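Local coordinates for kappa-carrageenase (Pseudoalteromonas carrageenovora, PDB 1DYP), which cleaves the beta-1,4 linkages between D-galactose 4-sulfate and 3,6-anhydro-D-galactose inside kappa-carrageenan chains, as a family 16 glycoside hydrolase, at residues 57-62 with 231-236; 82-87 with 248-253. The protein carries 1 engineered substitution. One frame throughout, in Å; residues are numbered along the deposited sequence. Where two conformers were deposited one is given.

Interaction 1: 57-62 with 231-236; sequences LTTKRE and QGLRAP
The side-chain amide of Q231 meets T59 at its NE2 corner and L57 O over one face. T59 OG1 lies only 4° out of the amide plane. L57 O stands off the face, 3.9 Å from Q231 NE2, as a packing contact. V113, P115 and M260 also touch the Q231 side chain. The hydrogen bond runs from Q231 NE2 to T59 OG1, at 2.9 Å and nearly straight (169°). CG of Q231 is anti to the backbone N (chi1 -177°), and the extended chain beyond it carries the amide to strand 57-62. T59 CG2 packs on L233 CD1 at 4.2 Å. The guanidinium of R234, a substrate-recognition residue, gives NH1 to L233 O in its own plane, 2.9 Å away, but the donor sits above the carbonyl plane. R234 NE also bonds Q145, and NH2 makes a long, weak ion pair with E142, the proton donor. The strands belong to the beta-sandwich of family 16. T59 OG1 accepts from Q231 and is also hydrogen-bonded to S86 OG, which bonds Q231 O too. Two partners therefore hold this buried hydroxyl, and the straight, in-plane bond from NE2 favours one rotation of the Q231 amide.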
ATOM      1  N   LEU A  57      -5.402  -2.969 -11.472  1.00  8.59           N
ATOM      2  CA  LEU A  57      -6.258  -2.416 -10.426  1.00  8.38           C
ATOM      3  C   LEU A  57      -6.692  -1.063 -10.964  1.00  8.16           C
ATOM      4  O   LEU A  57      -5.881  -0.151 -11.147  1.00  8.37           O
ATOM      5  CB  LEU A  57      -5.482  -2.286  -9.114  1.00  8.08           C
ATOM      6  CG  LEU A  57      -4.979  -3.638  -8.591  1.00  7.87           C
ATOM      7  CD1 LEU A  57      -4.211  -3.449  -7.290  1.00  8.12           C
ATOM      8  CD2 LEU A  57      -6.159  -4.575  -8.378  1.00  7.83           C
ATOM      9  N   THR A  58      -7.989  -0.950 -11.222  1.00  7.95           N
ATOM     10  CA  THR A  58      -8.555   0.240 -11.825  1.00  7.78           C
ATOM     11  C   THR A  58      -9.357   1.155 -10.918  1.00  7.47           C
ATOM     12  O   THR A  58     -10.139   0.696 -10.090  1.00  7.44           O
ATOM     13  CB  THR A  58      -9.472  -0.170 -12.999  1.00  7.98           C
ATOM     14  OG1 THR A  58      -8.727  -0.968 -13.926  1.00  8.39           O
ATOM     15  CG2 THR A  58     -10.037   1.053 -13.709  1.00  8.27           C
ATOM     16  N   THR A  59      -9.142   2.458 -11.079  1.00  7.49           N
ATOM     17  CA  THR A  59      -9.904   3.452 -10.338  1.00  7.54           C
ATOM     18  C   THR A  59     -10.860   4.023 -11.376  1.00  7.75           C
ATOM     19  O   THR A  59     -10.436   4.449 -12.454  1.00  7.88           O
ATOM     20  CB  THR A  59      -9.026   4.590  -9.793  1.00  7.43           C
ATOM     21  OG1 THR A  59      -8.086   4.060  -8.854  1.00  7.35           O
ATOM     22  CG2 THR A  59      -9.890   5.633  -9.090  1.00  7.39           C
ATOM     23  N   LYS A  60     -12.148   4.012 -11.058  1.00  7.97           N
ATOM     24  CA  LYS A  60     -13.155   4.510 -11.980  1.00  8.41           C
ATOM     25  C   LYS A  60     -13.963   5.625 -11.352  1.00  8.23           C
ATOM     26  O   LYS A  60     -14.125   5.678 -10.133  1.00  7.86           O
ATOM     27  CB  LYS A  60     -14.143   3.399 -12.345  1.00  9.14           C
ATOM     28  CG  LYS A  60     -13.556   2.117 -12.897  1.00 10.54           C
ATOM     29  CD  LYS A  60     -14.685   1.118 -13.140  1.00 11.75           C
ATOM     30  CE  LYS A  60     -14.181  -0.208 -13.692  1.00 12.54           C
ATOM     31  NZ  LYS A  60     -15.300  -1.186 -13.864  1.00 13.27           N
ATOM     32  N   ARG A  61     -14.462   6.525 -12.189  1.00  8.11           N
ATOM     33  CA  ARG A  61     -15.338   7.570 -11.694  1.00  8.38           C
ATOM     34  C   ARG A  61     -16.638   6.780 -11.571  1.00  8.61           C
ATOM     35  O   ARG A  61     -17.181   6.304 -12.571  1.00  8.65           O
ATOM     36  CB  ARG A  61     -15.492   8.686 -12.723  1.00  8.22           C
ATOM     37  CG  ARG A  61     -16.576   9.696 -12.380  1.00  8.23           C
ATOM     38  CD  ARG A  61     -16.236  10.554 -11.166  1.00  7.99           C
ATOM     39  NE  ARG A  61     -17.295  11.534 -10.949  1.00  7.77           N
ATOM     40  CZ  ARG A  61     -18.446  11.276 -10.337  1.00  7.58           C
ATOM     41  NH1 ARG A  61     -18.690  10.064  -9.853  1.00  7.72           N
ATOM     42  NH2 ARG A  61     -19.377  12.219 -10.252  1.00  7.96           N
ATOM     43  N   GLU A  62     -17.114   6.610 -10.344  1.00  8.73           N
ATOM     44  CA  GLU A  62     -18.329   5.848 -10.113  1.00  9.04           C
ATOM     45  C   GLU A  62     -19.039   6.317  -8.859  1.00  8.89           C
ATOM     46  O   GLU A  62     -18.620   6.011  -7.744  1.00  8.94           O
ATOM     47  CB  GLU A  62     -17.993   4.355 -10.005  1.00  9.74           C
ATOM     48  CG  GLU A  62     -19.128   3.503  -9.481  1.00 10.44           C
ATOM     49  CD  GLU A  62     -18.911   2.019  -9.704  1.00 11.33           C
ATOM     50  OE1 GLU A  62     -17.749   1.584  -9.859  1.00 11.54           O
ATOM     51  OE2 GLU A  62     -19.921   1.285  -9.715  0.80 11.95           O
ATOM     52  N   GLN A 231      -4.889   0.775  -5.384  1.00  5.75           N
ATOM     53  CA  GLN A 231      -4.747   2.111  -5.933  1.00  5.80           C
ATOM     54  C   GLN A 231      -5.717   3.031  -5.209  1.00  5.94           C
ATOM     55  O   GLN A 231      -6.928   2.809  -5.217  1.00  6.00           O
ATOM     56  CB  GLN A 231      -5.021   2.108  -7.436  1.00  6.07           C
ATOM     57  CG  GLN A 231      -4.812   3.464  -8.081  1.00  6.24           C
ATOM     58  CD  GLN A 231      -4.600   3.366  -9.572  1.00  6.75           C
ATOM     59  OE1 GLN A 231      -3.497   3.068 -10.035  1.00  7.38           O
ATOM     60  NE2 GLN A 231      -5.658   3.606 -10.335  1.00  6.56           N
ATOM     61  N   GLY A 232      -5.172   4.054  -4.564  1.00  5.69           N
ATOM     62  CA  GLY A 232      -6.009   4.983  -3.829  1.00  6.12           C
ATOM     63  C   GLY A 232      -6.235   6.289  -4.561  1.00  6.04           C
ATOM     64  O   GLY A 232      -5.563   6.590  -5.543  1.00  6.19           O
ATOM     65  N   LEU A 233      -7.189   7.067  -4.066  1.00  6.18           N
ATOM     66  CA  LEU A 233      -7.527   8.357  -4.652  1.00  6.43           C
ATOM     67  C   LEU A 233      -6.716   9.445  -3.948  1.00  6.42           C
ATOM     68  O   LEU A 233      -6.408   9.331  -2.756  1.00  6.33           O
ATOM     69  CB  LEU A 233      -9.026   8.620  -4.480  1.00  6.83           C
ATOM     70  CG  LEU A 233      -9.687   9.661  -5.381  1.00  7.36           C
ATOM     71  CD1 LEU A 233      -9.678   9.188  -6.839  1.00  7.42           C
ATOM     72  CD2 LEU A 233     -11.118   9.885  -4.904  1.00  7.63           C
ATOM     73  N   ARG A 234      -6.378  10.500  -4.685  1.00  6.00           N
ATOM     74  CA  ARG A 234      -5.592  11.603  -4.139  1.00  6.11           C
ATOM     75  C   ARG A 234      -6.045  12.936  -4.717  1.00  6.16           C
ATOM     76  O   ARG A 234      -6.961  12.990  -5.540  1.00  6.13           O
ATOM     77  CB  ARG A 234      -4.105  11.400  -4.464  1.00  6.21           C
ATOM     78  CG  ARG A 234      -3.481  10.153  -3.848  1.00  6.39           C
ATOM     79  CD  ARG A 234      -3.385  10.270  -2.331  1.00  6.74           C
ATOM     80  NE  ARG A 234      -2.598   9.192  -1.730  1.00  7.35           N
ATOM     81  CZ  ARG A 234      -3.090   8.017  -1.351  1.00  7.41           C
ATOM     82  NH1 ARG A 234      -4.379   7.751  -1.507  1.00  7.46           N
ATOM     83  NH2 ARG A 234      -2.288   7.113  -0.801  1.00  7.82           N
ATOM     84  N   ALA A 235      -5.403  14.011  -4.273  1.00  6.34           N
ATOM     85  CA  ALA A 235      -5.710  15.341  -4.777  1.00  6.55           C
ATOM     86  C   ALA A 235      -5.546  15.247  -6.294  1.00  6.94           C
ATOM     87  O   ALA A 235      -4.652  14.557  -6.784  1.00  6.99           O
ATOM     88  CB  ALA A 235      -4.732  16.357  -4.193  1.00  6.70           C
ATOM     89  N   PRO A 236      -6.354  15.991  -7.058  1.00  7.06           N
ATOM     90  CA  PRO A 236      -7.403  16.943  -6.678  1.00  7.10           C
ATOM     91  C   PRO A 236      -8.776  16.393  -6.288  1.00  7.08           C
ATOM     92  O   PRO A 236      -9.744  17.153  -6.242  1.00  7.26           O
ATOM     93  CB  PRO A 236      -7.499  17.825  -7.911  1.00  7.21           C
ATOM     94  CG  PRO A 236      -7.353  16.811  -9.017  1.00  7.31           C
ATOM     95  CD  PRO A 236      -6.205  15.939  -8.527  1.00  7.16           C
TER

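Interaction 2: 82-87 with 248-253; sequences LYYTSG and SANKSA
Y83 and Y84, on the long strand 75-95 of the family 16 beta-sandwich, meet the surface loop 248-253, which is built from an ST turn followed by an Asx turn. S248 starts the ST turn: its OG accepts from N250 N at 3.1 Å. N250 makes the Asx turn, with OD1 accepting from S252 N at 3.0 Å (168°). N250 O lies at the edge of the Y84 ring, near its plane, and is hydrogen-bonded to H237 ND1. K251 turns its side chain to Y83. Its CG lies between the backbone N and the carbonyl carbon (chi1 41°), the crowded position. The extended chain beyond puts CD over one face of the ring, 3.8 Å from its centroid, as a CH-pi contact offset toward the CD1-CE1 side of the rim. K251 has two conformers, and the contact, described for one of them, is less certain for that reason. K251 O accepts from R61 NE. S252 receives the one direct hydrogen bond between the segments: Y84 OH gives to S252 O at 2.8 Å, tilted 25° from the carbonyl plane. F256 and H237 meet the Y84 ring at inclined planes. Y84 OH also comes within 3.2 Å of S252 N at a poor angle, and that N-H points to N250 OD1 instead.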
ATOM      1  N   LEU A  82     -19.964   9.106  -2.415  1.00  8.70           N
ATOM      2  CA  LEU A  82     -18.572   9.031  -2.837  1.00  8.31           C
ATOM      3  C   LEU A  82     -18.593   9.031  -4.356  1.00  8.11           C
ATOM      4  O   LEU A  82     -19.630   8.763  -4.968  1.00  8.14           O
ATOM      5  CB  LEU A  82     -17.889   7.782  -2.282  1.00  8.13           C
ATOM      6  CG  LEU A  82     -17.735   7.818  -0.754  1.00  8.20           C
ATOM      7  CD1 LEU A  82     -17.038   6.554  -0.275  1.00  8.25           C
ATOM      8  CD2 LEU A  82     -16.938   9.060  -0.339  1.00  8.02           C
ATOM      9  N   TYR A  83     -17.452   9.301  -4.975  1.00  8.12           N
ATOM     10  CA  TYR A  83     -17.430   9.438  -6.424  1.00  8.10           C
ATOM     11  C   TYR A  83     -16.530   8.514  -7.231  1.00  7.74           C
ATOM     12  O   TYR A  83     -16.594   8.509  -8.463  1.00  7.50           O
ATOM     13  CB  TYR A  83     -17.099  10.896  -6.737  1.00  8.89           C
ATOM     14  CG  TYR A  83     -17.892  11.838  -5.862  1.00  9.66           C
ATOM     15  CD1 TYR A  83     -19.243  12.071  -6.104  1.00 10.32           C
ATOM     16  CD2 TYR A  83     -17.312  12.436  -4.739  1.00 10.20           C
ATOM     17  CE1 TYR A  83     -20.000  12.867  -5.249  1.00 10.94           C
ATOM     18  CE2 TYR A  83     -18.059  13.232  -3.879  1.00 11.13           C
ATOM     19  CZ  TYR A  83     -19.404  13.442  -4.139  1.00 11.04           C
ATOM     20  OH  TYR A  83     -20.151  14.223  -3.285  1.00 12.10           O
ATOM     21  N   TYR A  84     -15.700   7.736  -6.546  1.00  7.46           N
ATOM     22  CA  TYR A  84     -14.794   6.825  -7.230  1.00  6.97           C
ATOM     23  C   TYR A  84     -14.723   5.465  -6.557  1.00  6.83           C
ATOM     24  O   TYR A  84     -14.890   5.351  -5.344  1.00  6.74           O
ATOM     25  CB  TYR A  84     -13.371   7.406  -7.277  1.00  6.87           C
ATOM     26  CG  TYR A  84     -13.263   8.743  -7.954  1.00  6.47           C
ATOM     27  CD1 TYR A  84     -13.554   9.922  -7.266  1.00  6.73           C
ATOM     28  CD2 TYR A  84     -12.902   8.833  -9.298  1.00  6.59           C
ATOM     29  CE1 TYR A  84     -13.489  11.160  -7.903  1.00  6.26           C
ATOM     30  CE2 TYR A  84     -12.837  10.064  -9.944  1.00  6.22           C
ATOM     31  CZ  TYR A  84     -13.133  11.222  -9.241  1.00  6.47           C
ATOM     32  OH  TYR A  84     -13.083  12.441  -9.881  1.00  6.23           O
ATOM     33  N   THR A  85     -14.486   4.432  -7.357  1.00  6.56           N
ATOM     34  CA  THR A  85     -14.320   3.082  -6.832  1.00  6.69           C
ATOM     35  C   THR A  85     -12.940   2.670  -7.316  1.00  6.58           C
ATOM     36  O   THR A  85     -12.431   3.224  -8.291  1.00  6.75           O
ATOM     37  CB  THR A  85     -15.376   2.087  -7.367  1.00  6.72           C
ATOM     38  OG1 THR A  85     -15.351   2.064  -8.800  1.00  6.72           O
ATOM     39  CG2 THR A  85     -16.765   2.471  -6.869  1.00  6.94           C
ATOM     40  N   SER A  86     -12.311   1.727  -6.632  1.00  6.63           N
ATOM     41  CA  SER A  86     -10.985   1.318  -7.064  1.00  6.49           C
ATOM     42  C   SER A  86     -10.741  -0.165  -6.860  1.00  6.60           C
ATOM     43  O   SER A  86     -11.641  -0.903  -6.457  1.00  6.66           O
ATOM     44  CB  SER A  86      -9.917   2.134  -6.339  1.00  6.64           C
ATOM     45  OG  SER A  86      -8.681   2.041  -7.025  1.00  5.91           O
ATOM     46  N   GLY A  87      -9.513  -0.588  -7.141  1.00  6.43           N
ATOM     47  CA  GLY A  87      -9.159  -1.988  -7.022  1.00  6.42           C
ATOM     48  C   GLY A  87      -8.115  -2.291  -5.969  1.00  6.36           C
ATOM     49  O   GLY A  87      -7.233  -1.479  -5.681  1.00  6.26           O
ATOM     50  N   SER A 248     -13.166  15.824  -2.314  1.00  9.24           N
ATOM     51  CA  SER A 248     -13.056  17.240  -2.648  1.00  9.31           C
ATOM     52  C   SER A 248     -14.229  17.530  -3.575  1.00  9.47           C
ATOM     53  O   SER A 248     -15.062  16.655  -3.814  1.00  9.54           O
ATOM     54  CB  SER A 248     -11.752  17.535  -3.383  1.00  9.19           C
ATOM     55  OG  SER A 248     -11.799  17.020  -4.702  1.00  9.02           O
ATOM     56  N   ALA A 249     -14.288  18.746  -4.107  1.00  9.48           N
ATOM     57  CA  ALA A 249     -15.370  19.120  -5.010  1.00  9.75           C
ATOM     58  C   ALA A 249     -15.044  18.721  -6.444  1.00  9.87           C
ATOM     59  O   ALA A 249     -15.879  18.854  -7.340  1.00  9.91           O
ATOM     60  CB  ALA A 249     -15.624  20.620  -4.928  1.00  9.82           C
ATOM     61  N   ASN A 250     -13.828  18.235  -6.663  1.00  9.82           N
ATOM     62  CA  ASN A 250     -13.425  17.814  -7.995  1.00  9.92           C
ATOM     63  C   ASN A 250     -13.746  16.344  -8.181  1.00 10.15           C
ATOM     64  O   ASN A 250     -13.060  15.471  -7.648  1.00  9.81           O
ATOM     65  CB  ASN A 250     -11.926  18.029  -8.223  1.00  9.83           C
ATOM     66  CG  ASN A 250     -11.486  17.626  -9.624  1.00  9.64           C
ATOM     67  OD1 ASN A 250     -11.982  16.649 -10.186  1.00  9.41           O
ATOM     68  ND2 ASN A 250     -10.541  18.371 -10.189  1.00  9.93           N
ATOM     69  N   LYS A 251     -14.806  16.071  -8.933  1.00 10.32           N
ATOM     70  CA  LYS A 251     -15.212  14.699  -9.213  1.00 10.69           C
ATOM     71  C   LYS A 251     -15.252  14.507 -10.721  1.00 10.63           C
ATOM     72  O   LYS A 251     -16.178  13.916 -11.272  1.00 10.58           O
ATOM     73  CB  LYS A 251     -16.577  14.400  -8.583  0.50 11.07           C
ATOM     74  CG  LYS A 251     -17.596  15.515  -8.703  0.50 11.64           C
ATOM     75  CD  LYS A 251     -18.813  15.236  -7.828  0.50 11.97           C
ATOM     76  CE  LYS A 251     -19.727  16.449  -7.749  0.50 12.18           C
ATOM     77  NZ  LYS A 251     -20.864  16.230  -6.813  0.50 12.51           N
ATOM     78  N   SER A 252     -14.219  15.018 -11.382  1.00 10.59           N
ATOM     79  CA  SER A 252     -14.108  14.922 -12.827  1.00 10.67           C
ATOM     80  C   SER A 252     -13.937  13.485 -13.292  1.00 10.64           C
ATOM     81  O   SER A 252     -13.305  12.670 -12.616  1.00 10.42           O
ATOM     82  CB  SER A 252     -12.918  15.749 -13.319  1.00 11.01           C
ATOM     83  OG  SER A 252     -12.760  15.630 -14.723  1.00 11.27           O
ATOM     84  N   ALA A 253     -14.504  13.189 -14.455  1.00 10.83           N
ATOM     85  CA  ALA A 253     -14.407  11.864 -15.047  1.00 11.09           C
ATOM     86  C   ALA A 253     -13.205  11.830 -15.991  1.00 11.12           C
ATOM     87  O   ALA A 253     -12.780  10.764 -16.431  1.00 11.03           O
ATOM     88  CB  ALA A 253     -15.687  11.535 -15.813  1.00 11.29           C
TER

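In the fold
The two contacts are neighbours, with centres about 6 Å apart on the same side of the chain's centre. Their segments alternate along the chain: 57-62, 82-87, 231-236, 248-253. Strand 75-95 pairs antiparallel with strand 54-70 and with strand 225-233, which do not pair with each other. These three strands of the catalytic domain carry three of the four segments. The fourth is a loop leading toward strand 258-270. Interaction 1 is buried, whereas interaction 2 lies at the surface. They join directly where L233 CD2 packs on Y84 CD1, 3.4 Å away. The continuous packing links the strand that leads into R234, a substrate-recognition residue, to the outer loop 248-253.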